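Local coordinates for MlnE (Bacillus amyloliquefaciens subsp. plantarum, PDB 5D2E), which contains the N-terminal B-type ketoreductase of the macrolactin assembly line, which binds NADP and probably reduces beta-keto groups of the growing polyketide chain, at residues L37-W42 with R490-L495; E379-K384 with A422-C427; M405-S410 with S446-L451; E473-Q478 with L495-G500. One frame throughout, in Å; residues are numbered along the deposited sequence.

Contact 1 (L37-W42 with R490-L495); sequences LYEMVW and RSASQL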
# COMPACT_ATOMS: atom_id res chain seq x y z
N LEU A 37 -12.95 13.89 -1.92
CA LEU A 37 -12.24 12.83 -2.62
C LEU A 37 -11.01 13.39 -3.34
O LEU A 37 -11.03 14.51 -3.85
CB LEU A 37 -13.14 12.17 -3.61
CG LEU A 37 -14.50 11.64 -3.22
CD1 LEU A 37 -14.96 10.76 -4.37
CD2 LEU A 37 -14.48 10.82 -1.97
N TYR A 38 -9.93 12.61 -3.29
CA TYR A 38 -8.65 12.96 -3.84
C TYR A 38 -8.12 11.81 -4.75
O TYR A 38 -8.42 10.65 -4.56
CB TYR A 38 -7.64 13.21 -2.70
CG TYR A 38 -8.04 14.35 -1.82
CD1 TYR A 38 -9.02 14.18 -0.86
CD2 TYR A 38 -7.49 15.57 -1.96
CE1 TYR A 38 -9.42 15.22 -0.07
CE2 TYR A 38 -7.87 16.64 -1.18
CZ TYR A 38 -8.84 16.46 -0.23
OH TYR A 38 -9.24 17.51 0.55
N GLU A 39 -7.33 12.20 -5.75
CA GLU A 39 -6.68 11.27 -6.64
C GLU A 39 -5.25 11.71 -6.85
O GLU A 39 -4.88 12.90 -6.70
CB GLU A 39 -7.43 11.13 -7.99
CG GLU A 39 -7.44 12.41 -8.80
CD GLU A 39 -8.49 12.46 -9.91
OE1 GLU A 39 -8.96 11.40 -10.35
OE2 GLU A 39 -8.90 13.60 -10.28
N MET A 40 -4.42 10.74 -7.26
CA MET A 40 -3.03 11.03 -7.56
C MET A 40 -2.93 11.81 -8.85
O MET A 40 -3.55 11.46 -9.85
CB MET A 40 -2.24 9.75 -7.66
CG MET A 40 -2.09 9.05 -6.32
SD MET A 40 -1.10 10.06 -5.24
CE MET A 40 -1.07 8.91 -3.83
N VAL A 41 -2.17 12.89 -8.83
CA VAL A 41 -1.91 13.65 -10.03
C VAL A 41 -0.40 13.66 -10.20
O VAL A 41 0.34 14.01 -9.28
CB VAL A 41 -2.41 15.12 -9.88
CG1 VAL A 41 -2.08 15.95 -11.12
CG2 VAL A 41 -3.90 15.19 -9.58
N TRP A 42 0.04 13.42 -11.43
CA TRP A 42 1.47 13.35 -11.73
C TRP A 42 2.07 14.60 -12.36
O TRP A 42 1.39 15.27 -13.11
CB TRP A 42 1.69 12.23 -12.71
CG TRP A 42 1.32 10.95 -12.21
CD1 TRP A 42 0.07 10.38 -12.24
CD2 TRP A 42 2.17 10.02 -11.55
NE1 TRP A 42 0.10 9.17 -11.62
CE2 TRP A 42 1.38 8.93 -11.18
CE3 TRP A 42 3.51 10.04 -11.19
CZ2 TRP A 42 1.90 7.84 -10.53
CZ3 TRP A 42 4.03 8.92 -10.57
CH2 TRP A 42 3.23 7.84 -10.25
N ARG A 490 -17.00 7.19 -10.43
CA ARG A 490 -15.93 7.91 -11.09
C ARG A 490 -15.06 6.95 -11.86
O ARG A 490 -15.37 5.76 -11.90
CB ARG A 490 -15.15 8.68 -10.08
CG ARG A 490 -15.96 9.84 -9.55
CD ARG A 490 -15.19 10.62 -8.51
NE ARG A 490 -15.75 11.96 -8.56
CZ ARG A 490 -15.28 12.96 -9.30
NH1 ARG A 490 -14.13 12.85 -10.01
NH2 ARG A 490 -15.91 14.10 -9.26
N SER A 491 -14.05 7.46 -12.54
CA SER A 491 -13.18 6.59 -13.34
C SER A 491 -11.83 6.28 -12.69
O SER A 491 -11.15 5.40 -13.15
CB SER A 491 -12.95 7.17 -14.75
OG SER A 491 -12.25 8.37 -14.62
N ALA A 492 -11.45 6.96 -11.61
CA ALA A 492 -10.18 6.66 -10.98
C ALA A 492 -10.21 5.26 -10.36
O ALA A 492 -11.21 4.79 -9.81
CB ALA A 492 -9.84 7.70 -9.93
N SER A 493 -9.07 4.59 -10.43
CA SER A 493 -8.98 3.26 -9.79
C SER A 493 -8.40 3.34 -8.37
O SER A 493 -8.37 2.32 -7.67
CB SER A 493 -8.22 2.29 -10.69
OG SER A 493 -6.93 2.74 -10.85
N GLN A 494 -7.90 4.50 -7.98
CA GLN A 494 -7.51 4.76 -6.58
C GLN A 494 -8.03 6.12 -6.16
O GLN A 494 -7.75 7.15 -6.84
CB GLN A 494 -6.00 4.78 -6.38
CG GLN A 494 -5.62 5.04 -4.87
CD GLN A 494 -4.11 5.18 -4.62
OE1 GLN A 494 -3.31 5.06 -5.55
NE2 GLN A 494 -3.73 5.46 -3.40
N LEU A 495 -8.80 6.14 -5.07
CA LEU A 495 -9.31 7.40 -4.53
C LEU A 495 -9.10 7.44 -3.01
O LEU A 495 -9.28 6.42 -2.36
CB LEU A 495 -10.82 7.56 -4.85
CG LEU A 495 -11.14 7.86 -6.34
CD1 LEU A 495 -12.62 7.67 -6.56
CD2 LEU A 495 -10.73 9.27 -6.73
O HOH W 1 -11.65 10.74 -10.36
O HOH W 2 -5.45 8.14 -7.87
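The antiparallel pairing of strand 35-46 with the start of strand 494-499 opens out here, E39 and L495 having CA atoms 5.1 Å apart. Y38 is backbone-bonded to A496 just beyond the segments, yet at L495 the strands meet through a CA-H...O contact, L495 CA to Y38 O, 3.4 Å. One step on, a water fills the widening gap: it accepts from M40 N and donates to Q494 O at 2.7 Å, doing the work of a direct backbone bond. L495 CD2 lies 4.0 Å from E39 CB. E39 CG stands between its own backbone N and carbonyl carbon (chi1 65°), and the extended chain beyond it brings OE1 to 3.8 Å from A492 CB. A second water donates to E39 OE1 at 2.8 Å and lies in the guanidinium plane of R490, where NH1 donates to it at 3.3 Å; the firmer anchor of this arginine is NH2 on K259 O. At the segment's other end, L37 CD1 packs against R490 CD at 4.1 Å. Strand 35-46 lies between strands 494-499 and 249-257, antiparallel to both, extending the mainly parallel, Rossmann-type ketoreductase sheet beyond 494-499.

Contact 2 (E379-K384 with A422-C427); sequences EVIAPK and AFANGC. With NAP (NADP nicotinamide-adenine-dinucleotide phosphate), chain B.
Helix 374-381 runs up against helix 419-437, with I381 and A424 bringing their CA atoms to 5.0 Å, and the chain then continues through helical backbone angles to K384. This is the nucleotide-binding Rossmann fold of the short-chain dehydrogenase type, and K384 and N425 occupy places consistent with the lysine and asparagine of the Ser-Tyr-Lys-Asn group known from ketoreductases. The backbones approach closely at A424, whose CB points toward the neighbouring segment and lies 3.9 Å from I381 CA and 3.8 Å from K384 CB. Beside it, I381 CG2 reaches the edge of the F423 ring near its plane, 4.2 Å from CD2, while helices 141-164 and 186-201 also pack on F423. K384 runs extended past N425 until chi4 (-68°) turns NZ aside. There NZ donates to N425 OD1 at 3.0 Å, with a C=O...N angle of 136° and a tilt of 23° from the carbonyl plane. The asparagine amide is itself steadied from its other end, ND2 donating to Y421 O. NZ also grips the nicotinamide ribose of NADP, whose two hydroxyl oxygens it approaches unequally: the bond from K384 NZ to O3D is 2.7 Å, whereas that to O2D is weak at 3.2 Å.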
# COMPACT_ATOMS: atom_id res chain seq x y z
N GLU A 379 1.68 -10.98 10.16
CA GLU A 379 0.26 -10.94 10.52
C GLU A 379 -0.48 -9.79 9.96
O GLU A 379 -1.59 -9.96 9.47
CB GLU A 379 0.08 -10.92 12.05
CG GLU A 379 0.44 -12.25 12.66
CD GLU A 379 0.22 -12.16 14.17
OE1 GLU A 379 -0.94 -11.96 14.58
OE2 GLU A 379 1.21 -12.14 14.89
N VAL A 380 0.06 -8.60 10.07
CA VAL A 380 -0.63 -7.40 9.57
C VAL A 380 -0.78 -7.42 8.06
O VAL A 380 -1.81 -6.99 7.54
CB VAL A 380 0.08 -6.15 10.05
CG1 VAL A 380 -0.35 -4.92 9.29
CG2 VAL A 380 -0.08 -5.99 11.54
N ILE A 381 0.25 -7.87 7.34
CA ILE A 381 0.18 -7.79 5.89
C ILE A 381 -0.63 -8.93 5.25
O ILE A 381 -1.07 -8.77 4.09
CB ILE A 381 1.57 -7.72 5.19
CG1 ILE A 381 2.30 -9.05 5.21
CG2 ILE A 381 2.38 -6.56 5.77
CD1 ILE A 381 3.59 -9.02 4.37
N ALA A 382 -0.80 -10.05 5.95
CA ALA A 382 -1.39 -11.24 5.34
C ALA A 382 -2.69 -10.97 4.60
O ALA A 382 -2.82 -11.39 3.47
CB ALA A 382 -1.64 -12.33 6.41
N PRO A 383 -3.68 -10.29 5.23
CA PRO A 383 -4.94 -10.20 4.50
C PRO A 383 -4.98 -9.25 3.31
O PRO A 383 -5.80 -9.42 2.38
CB PRO A 383 -5.93 -9.71 5.55
CG PRO A 383 -5.09 -9.05 6.61
CD PRO A 383 -3.80 -9.78 6.61
N LYS A 384 -4.15 -8.21 3.37
CA LYS A 384 -4.15 -7.12 2.41
C LYS A 384 -3.11 -7.34 1.29
O LYS A 384 -3.23 -6.81 0.21
CB LYS A 384 -3.90 -5.80 3.15
CG LYS A 384 -5.12 -5.30 3.90
CD LYS A 384 -4.82 -4.17 4.79
CE LYS A 384 -6.06 -3.70 5.56
NZ LYS A 384 -7.06 -3.09 4.68
N ALA A 422 0.61 0.52 6.70
CA ALA A 422 0.69 1.48 5.62
C ALA A 422 1.15 0.76 4.34
O ALA A 422 0.53 0.93 3.29
CB ALA A 422 1.62 2.61 5.98
N PHE A 423 2.18 -0.09 4.46
CA PHE A 423 2.68 -0.89 3.34
C PHE A 423 1.57 -1.80 2.78
O PHE A 423 1.38 -1.86 1.55
CB PHE A 423 3.88 -1.73 3.79
CG PHE A 423 4.30 -2.75 2.79
CD1 PHE A 423 5.16 -2.38 1.76
CD2 PHE A 423 3.80 -4.00 2.80
CE1 PHE A 423 5.58 -3.27 0.82
CE2 PHE A 423 4.15 -4.91 1.79
CZ PHE A 423 5.07 -4.54 0.82
N ALA A 424 0.91 -2.55 3.66
CA ALA A 424 -0.09 -3.50 3.24
C ALA A 424 -1.23 -2.80 2.42
O ALA A 424 -1.66 -3.27 1.37
CB ALA A 424 -0.63 -4.26 4.41
N ASN A 425 -1.66 -1.64 2.88
CA ASN A 425 -2.69 -0.93 2.22
C ASN A 425 -2.15 -0.40 0.89
O ASN A 425 -2.82 -0.47 -0.14
CB ASN A 425 -3.24 0.16 3.10
CG ASN A 425 -4.22 -0.42 4.16
OD1 ASN A 425 -5.29 -0.88 3.81
ND2 ASN A 425 -3.78 -0.48 5.41
N GLY A 426 -0.89 0.08 0.89
CA GLY A 426 -0.28 0.63 -0.31
C GLY A 426 -0.14 -0.44 -1.37
O GLY A 426 -0.22 -0.14 -2.58
N CYS A 427 0.04 -1.68 -0.94
CA CYS A 427 0.09 -2.80 -1.84
C CYS A 427 -1.25 -3.03 -2.60
O CYS A 427 -1.23 -3.19 -3.82
CB CYS A 427 0.57 -4.00 -1.11
SG CYS A 427 0.79 -5.37 -2.21
PA NAP B . -12.55 -4.65 11.93
O1A NAP B . -13.93 -4.42 12.59
O2A NAP B . -11.40 -5.34 12.65
O5B NAP B . -12.91 -5.59 10.67
C5B NAP B . -11.86 -6.21 9.95
C4B NAP B . -12.30 -7.65 9.84
O4B NAP B . -11.28 -8.37 9.10
C3B NAP B . -12.44 -8.40 11.19
O3B NAP B . -13.82 -8.72 11.45
C2B NAP B . -11.65 -9.70 11.00
O2B NAP B . -12.35 -10.80 11.49
C1B NAP B . -11.42 -9.72 9.47
N9A NAP B . -10.19 -10.39 9.05
C8A NAP B . -8.89 -10.11 9.46
N7A NAP B . -8.00 -11.00 8.89
C5A NAP B . -8.71 -11.79 8.06
C6A NAP B . -8.42 -12.90 7.19
N6A NAP B . -7.11 -13.28 7.05
N1A NAP B . -9.50 -13.55 6.55
C2A NAP B . -10.76 -13.11 6.72
N3A NAP B . -11.10 -12.07 7.53
C4A NAP B . -10.16 -11.40 8.21
O3 NAP B . -11.97 -3.26 11.31
PN NAP B . -12.81 -2.11 10.54
O1N NAP B . -12.74 -0.81 11.32
O2N NAP B . -14.07 -2.79 10.04
O5D NAP B . -11.98 -1.80 9.18
C5D NAP B . -12.24 -2.70 8.07
C4D NAP B . -11.30 -2.42 6.88
O4D NAP B . -11.28 -1.05 6.52
C3D NAP B . -9.87 -2.79 7.28
O3D NAP B . -9.27 -3.50 6.21
C2D NAP B . -9.19 -1.47 7.57
O2D NAP B . -7.75 -1.53 7.36
C1D NAP B . -9.95 -0.46 6.66
N1N NAP B . -9.92 0.89 7.26
C2N NAP B . -10.70 1.21 8.37
C3N NAP B . -10.70 2.47 8.99
C7N NAP B . -11.60 2.79 10.22
O7N NAP B . -11.53 3.89 10.78
N7N NAP B . -12.50 1.92 10.71
C4N NAP B . -9.84 3.44 8.47
C5N NAP B . -9.02 3.11 7.38
C6N NAP B . -9.09 1.84 6.77
P2B NAP B . -11.64 -12.21 11.97
O1X NAP B . -10.65 -11.90 13.09
O2X NAP B . -12.83 -13.12 12.40
O3X NAP B . -10.92 -12.73 10.76

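Contact 3 (M405-S410 with S446-L451); sequences MFSSLS and SINWPL. With NAP (NADP nicotinamide-adenine-dinucleotide phosphate), chain B.
W449 leans toward F406 beside the nicotinamide. Its CB rests 3.6 Å from S407 O and 3.7 Å from C5N of NADP. CG is anti to the carbonyl carbon (chi1 -67°), and W449 lies on the sheet face shared with F406 and I447; CD1 passes S407 O and then F406 CB. NE1, the leading atom of the edge, stands 3.4 Å above one face of the F406 ring, offset toward its rim beside CG and CD1. The pair is T-shaped: centroids are 4.7 Å apart and the planes meet at 89°. I447 CG2 sits 3.5 Å over the centre of one indole face. W449 and F406 belong to neighbouring parallel strands of the Rossmann beta-alpha-beta unit 402-408, 419-437, 443-453, where I447 N donates to M405 O at 2.9 Å and 172°. Further along, N448 is the centre of an inverse gamma turn and the pairing becomes less regular. On the other face, N448 ND2 donates to S408 O, 3.0 Å away, as well as to D429, to which S407 OG and S446 OG are also hydrogen-bonded; N448 OD1 accepts from Q494. One residue after W449, P450 O lies 3.0 Å from nicotinamide C4N.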
# COMPACT_ATOMS: atom_id res chain seq x y z
N MET A 405 -11.19 -2.62 -2.85
CA MET A 405 -10.29 -2.79 -1.73
C MET A 405 -10.45 -1.61 -0.73
O MET A 405 -10.36 -0.42 -1.08
CB MET A 405 -8.88 -2.91 -2.27
CG MET A 405 -8.69 -4.21 -3.06
SD MET A 405 -7.21 -4.12 -4.09
CE MET A 405 -7.95 -3.15 -5.38
N PHE A 406 -10.65 -1.96 0.54
CA PHE A 406 -10.74 -0.94 1.65
C PHE A 406 -9.35 -0.68 2.17
O PHE A 406 -8.81 -1.40 3.04
CB PHE A 406 -11.70 -1.44 2.75
CG PHE A 406 -13.19 -1.29 2.41
CD1 PHE A 406 -13.64 -0.91 1.14
CD2 PHE A 406 -14.14 -1.52 3.37
CE1 PHE A 406 -14.98 -0.74 0.84
CE2 PHE A 406 -15.50 -1.35 3.06
CZ PHE A 406 -15.92 -0.95 1.82
N SER A 407 -8.72 0.33 1.57
CA SER A 407 -7.38 0.70 1.91
C SER A 407 -7.45 1.80 2.98
O SER A 407 -8.49 2.03 3.60
CB SER A 407 -6.66 1.12 0.62
OG SER A 407 -5.28 1.31 0.87
N SER A 408 -6.33 2.47 3.24
CA SER A 408 -6.21 3.39 4.30
C SER A 408 -5.43 4.56 3.84
O SER A 408 -4.47 4.45 3.06
CB SER A 408 -5.51 2.69 5.50
OG SER A 408 -5.12 3.65 6.48
N LEU A 409 -5.82 5.73 4.32
CA LEU A 409 -5.09 6.92 4.18
C LEU A 409 -3.68 6.85 4.78
O LEU A 409 -2.80 7.59 4.31
CB LEU A 409 -5.89 8.09 4.76
CG LEU A 409 -5.47 9.52 4.45
CD1 LEU A 409 -5.55 9.80 2.96
CD2 LEU A 409 -6.39 10.45 5.24
N SER A 410 -3.43 5.92 5.69
CA SER A 410 -2.08 5.64 6.17
C SER A 410 -1.09 5.25 5.05
O SER A 410 0.11 5.41 5.22
CB SER A 410 -2.09 4.60 7.26
OG SER A 410 -2.26 3.27 6.73
N SER A 446 -9.43 0.92 -5.26
CA SER A 446 -8.91 0.92 -3.94
C SER A 446 -9.28 2.27 -3.35
O SER A 446 -8.96 3.29 -3.95
CB SER A 446 -7.37 0.78 -3.92
OG SER A 446 -6.87 0.66 -2.55
N ILE A 447 -9.91 2.25 -2.16
CA ILE A 447 -10.27 3.48 -1.46
C ILE A 447 -9.40 3.70 -0.22
O ILE A 447 -9.40 2.85 0.67
CB ILE A 447 -11.74 3.46 -1.00
CG1 ILE A 447 -12.66 3.23 -2.18
CG2 ILE A 447 -12.06 4.76 -0.26
CD1 ILE A 447 -14.13 2.93 -1.82
N ASN A 448 -8.66 4.80 -0.18
CA ASN A 448 -7.85 5.09 0.98
C ASN A 448 -8.77 5.83 2.03
O ASN A 448 -8.91 7.09 2.01
CB ASN A 448 -6.73 5.97 0.64
CG ASN A 448 -5.76 5.35 -0.39
OD1 ASN A 448 -5.80 5.74 -1.54
ND2 ASN A 448 -4.88 4.48 0.06
N TRP A 449 -9.39 5.03 2.86
CA TRP A 449 -10.25 5.56 3.93
C TRP A 449 -9.47 6.22 5.09
O TRP A 449 -8.45 5.71 5.51
CB TRP A 449 -11.01 4.42 4.55
CG TRP A 449 -12.01 3.76 3.71
CD1 TRP A 449 -12.03 2.41 3.39
CD2 TRP A 449 -13.18 4.32 3.10
NE1 TRP A 449 -13.10 2.14 2.64
CE2 TRP A 449 -13.84 3.28 2.44
CE3 TRP A 449 -13.75 5.60 3.07
CZ2 TRP A 449 -15.08 3.46 1.77
CZ3 TRP A 449 -15.02 5.78 2.43
CH2 TRP A 449 -15.62 4.72 1.73
N PRO A 450 -9.97 7.35 5.59
CA PRO A 450 -9.50 7.88 6.84
C PRO A 450 -10.21 7.16 8.01
O PRO A 450 -10.94 6.17 7.79
CB PRO A 450 -9.93 9.33 6.73
CG PRO A 450 -11.30 9.18 6.15
CD PRO A 450 -11.24 7.98 5.22
N LEU A 451 -9.96 7.63 9.24
CA LEU A 451 -10.65 7.08 10.44
C LEU A 451 -12.13 7.41 10.41
O LEU A 451 -12.53 8.55 10.11
CB LEU A 451 -10.08 7.65 11.74
CG LEU A 451 -8.80 6.99 12.15
CD1 LEU A 451 -8.19 7.78 13.31
CD2 LEU A 451 -9.08 5.52 12.49
PA NAP B . -12.55 -4.65 11.93
O1A NAP B . -13.93 -4.42 12.59
O2A NAP B . -11.40 -5.34 12.65
O5B NAP B . -12.91 -5.59 10.67
C5B NAP B . -11.86 -6.21 9.95
C4B NAP B . -12.30 -7.65 9.84
O4B NAP B . -11.28 -8.37 9.10
C3B NAP B . -12.44 -8.40 11.19
O3B NAP B . -13.82 -8.72 11.45
C2B NAP B . -11.65 -9.70 11.00
O2B NAP B . -12.35 -10.80 11.49
C1B NAP B . -11.42 -9.72 9.47
N9A NAP B . -10.19 -10.39 9.05
C8A NAP B . -8.89 -10.11 9.46
N7A NAP B . -8.00 -11.00 8.89
C5A NAP B . -8.71 -11.79 8.06
C6A NAP B . -8.42 -12.90 7.19
N6A NAP B . -7.11 -13.28 7.05
N1A NAP B . -9.50 -13.55 6.55
C2A NAP B . -10.76 -13.11 6.72
N3A NAP B . -11.10 -12.07 7.53
C4A NAP B . -10.16 -11.40 8.21
O3 NAP B . -11.97 -3.26 11.31
PN NAP B . -12.81 -2.11 10.54
O1N NAP B . -12.74 -0.81 11.32
O2N NAP B . -14.07 -2.79 10.04
O5D NAP B . -11.98 -1.80 9.18
C5D NAP B . -12.24 -2.70 8.07
C4D NAP B . -11.30 -2.42 6.88
O4D NAP B . -11.28 -1.05 6.52
C3D NAP B . -9.87 -2.79 7.28
O3D NAP B . -9.27 -3.50 6.21
C2D NAP B . -9.19 -1.47 7.57
O2D NAP B . -7.75 -1.53 7.36
C1D NAP B . -9.95 -0.46 6.66
N1N NAP B . -9.92 0.89 7.26
C2N NAP B . -10.70 1.21 8.37
C3N NAP B . -10.70 2.47 8.99
C7N NAP B . -11.60 2.79 10.22
O7N NAP B . -11.53 3.89 10.78
N7N NAP B . -12.50 1.92 10.71
C4N NAP B . -9.84 3.44 8.47
C5N NAP B . -9.02 3.11 7.38
C6N NAP B . -9.09 1.84 6.77
P2B NAP B . -11.64 -12.21 11.97
O1X NAP B . -10.65 -11.90 13.09
O2X NAP B . -12.83 -13.12 12.40
O3X NAP B . -10.92 -12.73 10.76

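Contact 4 (E473-Q478 with L495-G500); sequences ELLSAQ and LAVISG
E473, L474 and L475 meet V497, S499 and G500 in a partly polar, partly apolar junction between the loop entering strand 475-476 and the far end of strand 494-499, at the margin of the ketoreductase's Rossmann-type sheet. Both strands run parallel to strand 443-453, to which L475 is backbone-bonded through L451 and D453, and L495 through S446 and N448; both are thus neighbours of strand 443-453. The evidence for direct pairing is a single backbone bond, E473 N to S499 O, at 2.9 Å with an N-H...O angle of 163°; the donor stands above the carbonyl plane. S499 works from its side chain as well. Its OG is anti to the backbone N (chi1 175°), which sets the hydroxyl beside two carbonyl oxygens of the opposing loop, 3.1 Å from E473 O and 3.2 Å from L474 O. A water accepts from S499 N at 2.9 Å and has a weak, long approach to E473 O. The adjoining G500 is extended, at backbone angles open to glycine (phi 154°), and its CA lies 4.1 Å from E473 N. Beyond the loop, S476 is the N-cap of helix 477-488, its OG accepting from A479 N. The L475 side chain packs against V497 and is also touched by W449, W452 and T35. Its isobutyl group crosses the V497 side chain at about a right angle, with L475 CD2 4.2 Å from V497 CG1.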
# COMPACT_ATOMS: atom_id res chain seq x y z
N GLU A 473 -11.41 15.55 10.88
CA GLU A 473 -12.56 15.09 11.62
C GLU A 473 -12.77 13.65 11.28
O GLU A 473 -12.39 13.22 10.21
CB GLU A 473 -13.81 15.87 11.18
CG GLU A 473 -13.81 17.30 11.70
CD GLU A 473 -14.99 18.12 11.19
OE1 GLU A 473 -16.15 17.64 11.28
OE2 GLU A 473 -14.73 19.23 10.69
N LEU A 474 -13.43 12.93 12.16
CA LEU A 474 -13.82 11.58 11.88
C LEU A 474 -14.83 11.57 10.74
O LEU A 474 -15.61 12.51 10.56
CB LEU A 474 -14.41 10.91 13.13
CG LEU A 474 -13.49 10.61 14.31
CD1 LEU A 474 -14.33 10.18 15.51
CD2 LEU A 474 -12.49 9.53 13.99
N LEU A 475 -14.79 10.51 9.95
CA LEU A 475 -15.73 10.33 8.87
C LEU A 475 -16.99 9.63 9.43
O LEU A 475 -16.92 8.54 9.95
CB LEU A 475 -15.09 9.45 7.77
CG LEU A 475 -15.89 9.09 6.52
CD1 LEU A 475 -16.21 10.33 5.73
CD2 LEU A 475 -15.11 8.10 5.64
N SER A 476 -18.16 10.25 9.29
CA SER A 476 -19.37 9.64 9.80
C SER A 476 -19.81 8.54 8.87
O SER A 476 -19.46 8.56 7.68
CB SER A 476 -20.49 10.72 9.90
OG SER A 476 -21.00 11.12 8.63
N ALA A 477 -20.59 7.60 9.39
CA ALA A 477 -21.14 6.50 8.61
C ALA A 477 -21.78 6.93 7.30
O ALA A 477 -21.50 6.36 6.25
CB ALA A 477 -22.17 5.73 9.44
N GLN A 478 -22.65 7.93 7.35
CA GLN A 478 -23.32 8.39 6.15
C GLN A 478 -22.40 9.07 5.15
O GLN A 478 -22.56 8.92 3.98
CB GLN A 478 -24.49 9.33 6.51
CG GLN A 478 -25.68 8.54 7.08
CD GLN A 478 -26.22 7.54 6.07
OE1 GLN A 478 -26.53 7.90 4.93
NE2 GLN A 478 -26.27 6.28 6.45
N LEU A 495 -8.80 6.14 -5.07
CA LEU A 495 -9.31 7.40 -4.53
C LEU A 495 -9.10 7.44 -3.01
O LEU A 495 -9.28 6.42 -2.36
CB LEU A 495 -10.82 7.56 -4.85
CG LEU A 495 -11.14 7.86 -6.34
CD1 LEU A 495 -12.62 7.67 -6.56
CD2 LEU A 495 -10.73 9.27 -6.73
N ALA A 496 -8.64 8.57 -2.52
CA ALA A 496 -8.49 8.83 -1.10
C ALA A 496 -9.66 9.71 -0.60
O ALA A 496 -10.04 10.67 -1.23
CB ALA A 496 -7.23 9.52 -0.80
N VAL A 497 -10.15 9.37 0.58
CA VAL A 497 -11.24 10.09 1.22
C VAL A 497 -10.63 10.73 2.44
O VAL A 497 -10.04 10.05 3.25
CB VAL A 497 -12.41 9.18 1.61
CG1 VAL A 497 -13.48 10.03 2.31
CG2 VAL A 497 -13.03 8.42 0.42
N ILE A 498 -10.71 12.06 2.51
CA ILE A 498 -10.20 12.84 3.62
C ILE A 498 -11.35 13.74 4.19
O ILE A 498 -12.03 14.47 3.45
CB ILE A 498 -9.00 13.70 3.23
CG1 ILE A 498 -7.97 12.85 2.44
CG2 ILE A 498 -8.34 14.23 4.50
CD1 ILE A 498 -6.78 13.67 2.03
N SER A 499 -11.53 13.64 5.50
CA SER A 499 -12.64 14.29 6.24
C SER A 499 -12.08 15.44 7.11
O SER A 499 -11.22 15.22 7.98
CB SER A 499 -13.37 13.22 7.06
OG SER A 499 -14.36 13.81 7.88
N GLY A 500 -12.54 16.65 6.83
CA GLY A 500 -12.12 17.85 7.54
C GLY A 500 -12.26 19.12 6.73
O GLY A 500 -13.00 19.18 5.73
O HOH W 3 -9.99 12.64 7.75

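In the fold
Strand 494-499 ties three contacts together. Contacts 1 and 4 share L495, and Y38 N to A496 O (2.8 Å) joins them; contact 3 attaches on the strand's other side through N448 N to L495 O (2.8 Å) and V497 N to N448 O (3.0 Å). Contact 2 touches contact 3 alone, N425 O lying 3.2 Å from S407 OG, and its nearest atoms are about 7 Å from contact 1 and about 10 Å from contact 4. Contacts 2 and 3 line the NADP pocket, at the ribose and the nicotinamide. Contact 4 stays outside the first shell, its L474 side chain about 7 Å from NADP; the Q494 side chain of contact 1 is about 12 Å from it.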